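PDB 4Q0S: L-Ribose isomerase from Acinetobacter, which probably catalyses the reversible aldose-ketose isomerisation of L-ribose to L-ribulose in a cobalt-bound cupin barrel. Local coordinates for residues A[135-140]-A[154-159]; A[140-145]-A[194-199]. All blocks are in the same frame, centred on the assembly; numbering follows the deposited sequence.

Contact 1 (A[135-140]-A[154-159]); sequences VFYSPT and GMPVGS. With RB0 (D-ribitol), chain D.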
loop_
_atom_site.group_PDB
_atom_site.type_symbol
_atom_site.label_atom_id
_atom_site.label_comp_id
_atom_site.label_asym_id
_atom_site.label_seq_id
_atom_site.Cartn_x
_atom_site.Cartn_y
_atom_site.Cartn_z
ATOM N N VAL A 135 -5.877 -20.853 -10.889
ATOM C CA VAL A 135 -6.223 -22.015 -10.086
ATOM C C VAL A 135 -6.767 -23.137 -10.956
ATOM O O VAL A 135 -7.592 -22.917 -11.843
ATOM C CB VAL A 135 -7.287 -21.649 -9.017
ATOM C CG1 VAL A 135 -7.469 -22.803 -8.036
ATOM C CG2 VAL A 135 -6.870 -20.384 -8.277
ATOM N N PHE A 136 -6.279 -24.341 -10.697
ATOM C CA PHE A 136 -6.709 -25.526 -11.418
ATOM C C PHE A 136 -7.296 -26.393 -10.318
ATOM O O PHE A 136 -6.687 -26.550 -9.257
ATOM C CB PHE A 136 -5.497 -26.207 -12.065
ATOM C CG PHE A 136 -4.634 -25.265 -12.865
ATOM C CD1 PHE A 136 -5.013 -24.862 -14.146
ATOM C CD2 PHE A 136 -3.469 -24.738 -12.315
ATOM C CE1 PHE A 136 -4.243 -23.943 -14.867
ATOM C CE2 PHE A 136 -2.695 -23.821 -13.025
ATOM C CZ PHE A 136 -3.082 -23.422 -14.304
ATOM N N TYR A 137 -8.489 -26.935 -10.543
ATOM C CA TYR A 137 -9.101 -27.756 -9.517
ATOM C C TYR A 137 -10.165 -28.714 -10.032
ATOM O O TYR A 137 -10.628 -28.611 -11.168
ATOM C CB TYR A 137 -9.727 -26.867 -8.442
ATOM C CG TYR A 137 -10.910 -26.064 -8.940
ATOM C CD1 TYR A 137 -10.726 -24.938 -9.735
ATOM C CD2 TYR A 137 -12.218 -26.438 -8.617
ATOM C CE1 TYR A 137 -11.808 -24.194 -10.196
ATOM C CE2 TYR A 137 -13.311 -25.705 -9.079
ATOM C CZ TYR A 137 -13.099 -24.583 -9.865
ATOM O OH TYR A 137 -14.163 -23.833 -10.305
ATOM N N SER A 138 -10.543 -29.647 -9.162
ATOM C CA SER A 138 -11.573 -30.631 -9.464
ATOM C C SER A 138 -12.840 -30.130 -8.782
ATOM O O SER A 138 -12.867 -29.952 -7.567
ATOM C CB SER A 138 -11.193 -32.000 -8.897
ATOM O OG SER A 138 -12.228 -32.943 -9.140
ATOM N N PRO A 139 -13.902 -29.891 -9.563
ATOM C CA PRO A 139 -15.179 -29.404 -9.036
ATOM C C PRO A 139 -15.911 -30.411 -8.141
ATOM O O PRO A 139 -16.856 -30.049 -7.433
ATOM C CB PRO A 139 -15.955 -29.048 -10.299
ATOM C CG PRO A 139 -15.454 -30.050 -11.277
ATOM C CD PRO A 139 -13.969 -30.064 -11.023
ATOM N N THR A 140 -15.482 -31.671 -8.173
ATOM C CA THR A 140 -16.096 -32.687 -7.320
ATOM C C THR A 140 -15.107 -33.082 -6.238
ATOM O O THR A 140 -13.903 -33.155 -6.479
ATOM C CB THR A 140 -16.509 -33.964 -8.101
ATOM O OG1 THR A 140 -15.429 -34.399 -8.928
ATOM C CG2 THR A 140 -17.724 -33.699 -8.951
ATOM N N GLY A 154 -20.960 -26.644 -2.367
ATOM C CA GLY A 154 -20.151 -27.359 -3.335
ATOM C C GLY A 154 -19.205 -26.382 -4.011
ATOM O O GLY A 154 -19.074 -25.244 -3.560
ATOM N N MET A 155 -18.547 -26.815 -5.082
ATOM C CA MET A 155 -17.621 -25.957 -5.813
ATOM C C MET A 155 -18.171 -25.622 -7.190
ATOM O O MET A 155 -18.800 -26.461 -7.840
ATOM C CB MET A 155 -16.259 -26.648 -5.989
ATOM C CG MET A 155 -15.419 -26.754 -4.728
ATOM S SD MET A 155 -14.798 -25.146 -4.165
ATOM C CE MET A 155 -13.809 -24.671 -5.560
ATOM N N PRO A 156 -17.943 -24.385 -7.655
ATOM C CA PRO A 156 -18.425 -23.971 -8.980
ATOM C C PRO A 156 -17.649 -24.713 -10.067
ATOM O O PRO A 156 -16.483 -25.064 -9.880
ATOM C CB PRO A 156 -18.156 -22.466 -8.993
ATOM C CG PRO A 156 -16.948 -22.334 -8.091
ATOM C CD PRO A 156 -17.296 -23.264 -6.953
ATOM N N VAL A 157 -18.302 -24.960 -11.196
ATOM C CA VAL A 157 -17.675 -25.669 -12.305
ATOM C C VAL A 157 -16.496 -24.915 -12.919
ATOM O O VAL A 157 -15.533 -25.525 -13.386
ATOM C CB VAL A 157 -18.719 -25.990 -13.392
ATOM C CG1 VAL A 157 -18.048 -26.512 -14.642
ATOM C CG2 VAL A 157 -19.687 -27.026 -12.855
ATOM N N GLY A 158 -16.562 -23.590 -12.911
ATOM C CA GLY A 158 -15.464 -22.820 -13.466
ATOM C C GLY A 158 -15.377 -22.918 -14.975
ATOM O O GLY A 158 -16.363 -23.212 -15.642
ATOM N N SER A 159 -14.191 -22.676 -15.516
ATOM C CA SER A 159 -13.984 -22.726 -16.955
ATOM C C SER A 159 -12.919 -23.747 -17.337
ATOM O O SER A 159 -12.199 -24.269 -16.485
ATOM C CB SER A 159 -13.534 -21.354 -17.465
ATOM O OG SER A 159 -14.378 -20.324 -16.992
HETATM C C1 RB0 D . -18.016 -16.783 -4.946
HETATM O O1 RB0 D . -18.268 -15.418 -4.670
HETATM C C2 RB0 D . -16.591 -16.930 -5.445
HETATM O O2 RB0 D . -16.403 -16.071 -6.561
HETATM C C3 RB0 D . -16.312 -18.376 -5.860
HETATM O O3 RB0 D . -17.181 -18.759 -6.915
HETATM C C4 RB0 D . -16.440 -19.370 -4.704
HETATM O O4 RB0 D . -15.764 -18.868 -3.560
HETATM C C5 RB0 D . -15.839 -20.706 -5.123
HETATM O O5 RB0 D . -15.865 -21.615 -4.039
HETATM O O HOH W 1 -18.670 -29.533 -5.794
#
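Tyr137 gives its hydroxyl proton to the carbonyl of Pro156, with OH 2.7 Å from O. This is the direct hydrogen bond between 135-140 and 154-159. The acceptor lies at the rim of the phenol ring, in its plane. The hydroxyl does not approach along a lone pair. It stands above the carbonyl plane, 48° out of it. Both Val157 and Gly158 pass close to the phenol oxygen without bonding to it.

A water makes the second polar link. It accepts from Met155 N at 2.8 Å and donates to Pro139 O, where the distance is unusually short and so doubtful in detail. The CA atoms of Pro139 and Met155 are the nearest pair across the segments, 5.3 Å apart.

Tyr137 lies on strand 132-137 of the cupin barrel. Residues 154-159 belong to the long loop that leads on to strand 180-185. The contact therefore lays part of this loop back against the strand that precedes it. Val157 O is held in turn by Ser180 of that next strand.

The van der Waals contacts centre on Met155. Its chain bends at chi2 (-69°) and again at chi3 (-61°), which folds the methyl back to the tyrosine. Met155 CE comes obliquely to the ring, 3.7 Å from Tyr137 CE2, and this is the apolar pair of the contact. Met155 CB touches Pro139 O. Pro139 CB comes no nearer to Pro156 O than 4.0 Å, a loose contact.

Ribitol lies beyond Met155 and Pro156, which line one of its two pockets. Pro156 CD is 3.5 Å from ribitol C5, and Met155 SD is 3.7 Å from ribitol O5. Val192 O adds a hydrogen bond to this sugar alcohol.

Contact 2 (A[140-145]-A[194-199]); sequences TPSAES and HRKHLH. With CO (cobalt (II) ion), chain B.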
loop_
_atom_site.group_PDB
_atom_site.type_symbol
_atom_site.label_atom_id
_atom_site.label_comp_id
_atom_site.label_asym_id
_atom_site.label_seq_id
_atom_site.Cartn_x
_atom_site.Cartn_y
_atom_site.Cartn_z
ATOM N N THR A 140 -15.482 -31.671 -8.173
ATOM C CA THR A 140 -16.096 -32.687 -7.320
ATOM C C THR A 140 -15.107 -33.082 -6.238
ATOM O O THR A 140 -13.903 -33.155 -6.479
ATOM C CB THR A 140 -16.509 -33.964 -8.101
ATOM O OG1 THR A 140 -15.429 -34.399 -8.928
ATOM C CG2 THR A 140 -17.724 -33.699 -8.951
ATOM N N PRO A 141 -15.604 -33.331 -5.020
ATOM C CA PRO A 141 -14.710 -33.717 -3.930
ATOM C C PRO A 141 -14.257 -35.157 -4.102
ATOM O O PRO A 141 -14.804 -35.889 -4.925
ATOM C CB PRO A 141 -15.582 -33.535 -2.694
ATOM C CG PRO A 141 -16.934 -33.920 -3.203
ATOM C CD PRO A 141 -16.993 -33.209 -4.542
ATOM N N SER A 142 -13.249 -35.549 -3.335
ATOM C CA SER A 142 -12.756 -36.914 -3.383
ATOM C C SER A 142 -13.654 -37.704 -2.435
ATOM O O SER A 142 -13.861 -37.299 -1.289
ATOM C CB SER A 142 -11.313 -36.974 -2.894
ATOM O OG SER A 142 -11.244 -36.615 -1.526
ATOM N N ALA A 143 -14.199 -38.818 -2.912
ATOM C CA ALA A 143 -15.076 -39.638 -2.087
ATOM C C ALA A 143 -14.294 -40.354 -0.991
ATOM O O ALA A 143 -13.299 -41.026 -1.265
ATOM C CB ALA A 143 -15.808 -40.654 -2.953
ATOM N N GLU A 144 -14.745 -40.202 0.250
ATOM C CA GLU A 144 -14.090 -40.848 1.382
ATOM C C GLU A 144 -14.874 -42.103 1.763
ATOM O O GLU A 144 -15.946 -42.025 2.364
ATOM C CB GLU A 144 -14.012 -39.891 2.573
ATOM C CG GLU A 144 -13.141 -40.405 3.709
ATOM C CD GLU A 144 -12.936 -39.375 4.802
ATOM O OE1 GLU A 144 -13.928 -38.992 5.459
ATOM O OE2 GLU A 144 -11.779 -38.945 5.000
ATOM N N SER A 145 -14.324 -43.257 1.401
ATOM C CA SER A 145 -14.950 -44.549 1.663
ATOM C C SER A 145 -15.507 -44.761 3.069
ATOM O O SER A 145 -14.821 -44.530 4.068
ATOM C CB SER A 145 -13.959 -45.673 1.351
ATOM O OG SER A 145 -14.546 -46.945 1.567
ATOM N N HIS A 194 -13.128 -25.721 -1.069
ATOM C CA HIS A 194 -13.579 -26.641 -0.031
ATOM C C HIS A 194 -12.621 -27.798 0.170
ATOM O O HIS A 194 -11.907 -28.209 -0.752
ATOM C CB HIS A 194 -14.967 -27.207 -0.358
ATOM C CG HIS A 194 -16.078 -26.218 -0.205
ATOM N ND1 HIS A 194 -16.309 -25.533 0.970
ATOM C CD2 HIS A 194 -17.039 -25.816 -1.069
ATOM C CE1 HIS A 194 -17.365 -24.752 0.822
ATOM N NE2 HIS A 194 -17.826 -24.905 -0.407
ATOM N N ARG A 195 -12.608 -28.315 1.392
ATOM C CA ARG A 195 -11.777 -29.451 1.725
ATOM C C ARG A 195 -12.198 -30.609 0.818
ATOM O O ARG A 195 -13.316 -30.628 0.308
ATOM C CB ARG A 195 -11.989 -29.834 3.190
ATOM C CG ARG A 195 -13.448 -30.095 3.545
ATOM C CD ARG A 195 -13.593 -30.606 4.965
ATOM N NE ARG A 195 -13.412 -29.557 5.964
ATOM C CZ ARG A 195 -14.336 -28.653 6.274
ATOM N NH1 ARG A 195 -15.511 -28.669 5.663
ATOM N NH2 ARG A 195 -14.086 -27.740 7.203
ATOM N N LYS A 196 -11.284 -31.557 0.627
ATOM C CA LYS A 196 -11.484 -32.749 -0.191
ATOM C C LYS A 196 -11.501 -32.487 -1.691
ATOM O O LYS A 196 -11.805 -33.378 -2.482
ATOM C CB LYS A 196 -12.753 -33.497 0.246
ATOM C CG LYS A 196 -12.623 -34.121 1.641
ATOM C CD LYS A 196 -13.881 -34.873 2.045
ATOM C CE LYS A 196 -13.668 -35.664 3.332
ATOM N NZ LYS A 196 -13.321 -34.773 4.466
ATOM N N HIS A 197 -11.146 -31.268 -2.083
ATOM C CA HIS A 197 -11.094 -30.914 -3.495
ATOM C C HIS A 197 -9.664 -30.780 -3.969
ATOM O O HIS A 197 -8.862 -30.091 -3.342
ATOM C CB HIS A 197 -11.823 -29.595 -3.745
ATOM C CG HIS A 197 -13.306 -29.739 -3.808
ATOM N ND1 HIS A 197 -13.974 -30.002 -4.984
ATOM C CD2 HIS A 197 -14.245 -29.717 -2.835
ATOM C CE1 HIS A 197 -15.263 -30.141 -4.731
ATOM N NE2 HIS A 197 -15.453 -29.973 -3.434
ATOM N N LEU A 198 -9.348 -31.443 -5.075
ATOM C CA LEU A 198 -8.016 -31.355 -5.654
ATOM C C LEU A 198 -7.815 -29.940 -6.172
ATOM O O LEU A 198 -8.702 -29.365 -6.806
ATOM C CB LEU A 198 -7.864 -32.326 -6.822
ATOM C CG LEU A 198 -7.744 -33.819 -6.519
ATOM C CD1 LEU A 198 -7.943 -34.601 -7.811
ATOM C CD2 LEU A 198 -6.377 -34.113 -5.905
ATOM N N HIS A 199 -6.650 -29.369 -5.900
ATOM C CA HIS A 199 -6.365 -28.030 -6.379
ATOM C C HIS A 199 -4.876 -27.775 -6.521
ATOM O O HIS A 199 -4.045 -28.453 -5.915
ATOM C CB HIS A 199 -7.001 -26.972 -5.466
ATOM C CG HIS A 199 -6.558 -27.048 -4.038
ATOM N ND1 HIS A 199 -6.994 -28.027 -3.172
ATOM C CD2 HIS A 199 -5.698 -26.276 -3.332
ATOM C CE1 HIS A 199 -6.420 -27.856 -1.993
ATOM N NE2 HIS A 199 -5.629 -26.801 -2.063
HETATM CO CO CO B . -4.156 -26.549 -0.293
HETATM O O HOH W 2 -11.296 -33.524 -6.026
HETATM O O HOH W 3 -13.676 -36.348 6.540
#
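The imidazole of His197 has Pro141 over one face. Pro141 CB sits 4.0 Å from the ring centroid, 26° off the normal, a CH-pi contact. The two side chains lie side by side and point the same way. CE1 of His197 is pressed against the Thr140-Pro141 peptide, 3.2 Å from Pro141 N. His197 ND1 is used outside the two segments, by Ser138 O. That bond probably fixes the ring's rotation. The second flat group is His199, which takes no part in the contact with 140-145. Its ND1 donates to His197 O at 2.8 Å, and this acceptor lies in the imidazole plane.

Lys196 O is the main polar point between the segments. Ser142 N donates to it at 2.7 Å, with an N-H...O angle of 149°. Ser142 OG adds a weak bond to the same oxygen, and Pro141 CA-H touches it as well. A water joins Thr140 O to Leu198 N.

Lys196 has a positive phi (73°), as fits the third residue of the type II turn 194-197. Its chain runs out past Ser142 and bends only at the end. There it crosses Glu144 at about a right angle. Glu144 OE1 is 4.4 Å from Lys196 NZ, too far for a salt bridge, and a water bridges the two. Glu144 is poorly ordered, so its side of the pair is less certain. NZ is also bonded to Gly120 O and to Gly87 O of the second subunit.

His199 NE2 binds the cobalt ion at 2.3 Å. His117, His119 and Glu124 are its other protein ligands. Three histidines and a glutamate round one metal are the classic cupin site, and His197 O probably helps to orient one of those histidines from the second shell.

Overall arrangement
The centres of the two contacts are about 11 Å apart, on the same side of the chain's centre, and the contacts touch. They share Thr140, and their segments alternate along the chain. Contact 1 is a surface contact between strand 132-137 with the residues after it and the loop. Contact 2 is partly buried and joins two loops. They meet where Ser138 of one bonds to His197 and Leu198 of the other. Contact 1 relies on a phenol hydroxyl, a water and a methionine. Contact 2 relies on backbone bonds, a proline-imidazole contact and waters, and it alone binds the metal. Each holds residues of a different ribitol pocket. Both reach the second subunit, contact 1 through Gly154, contact 2 through Lys196 and Arg195.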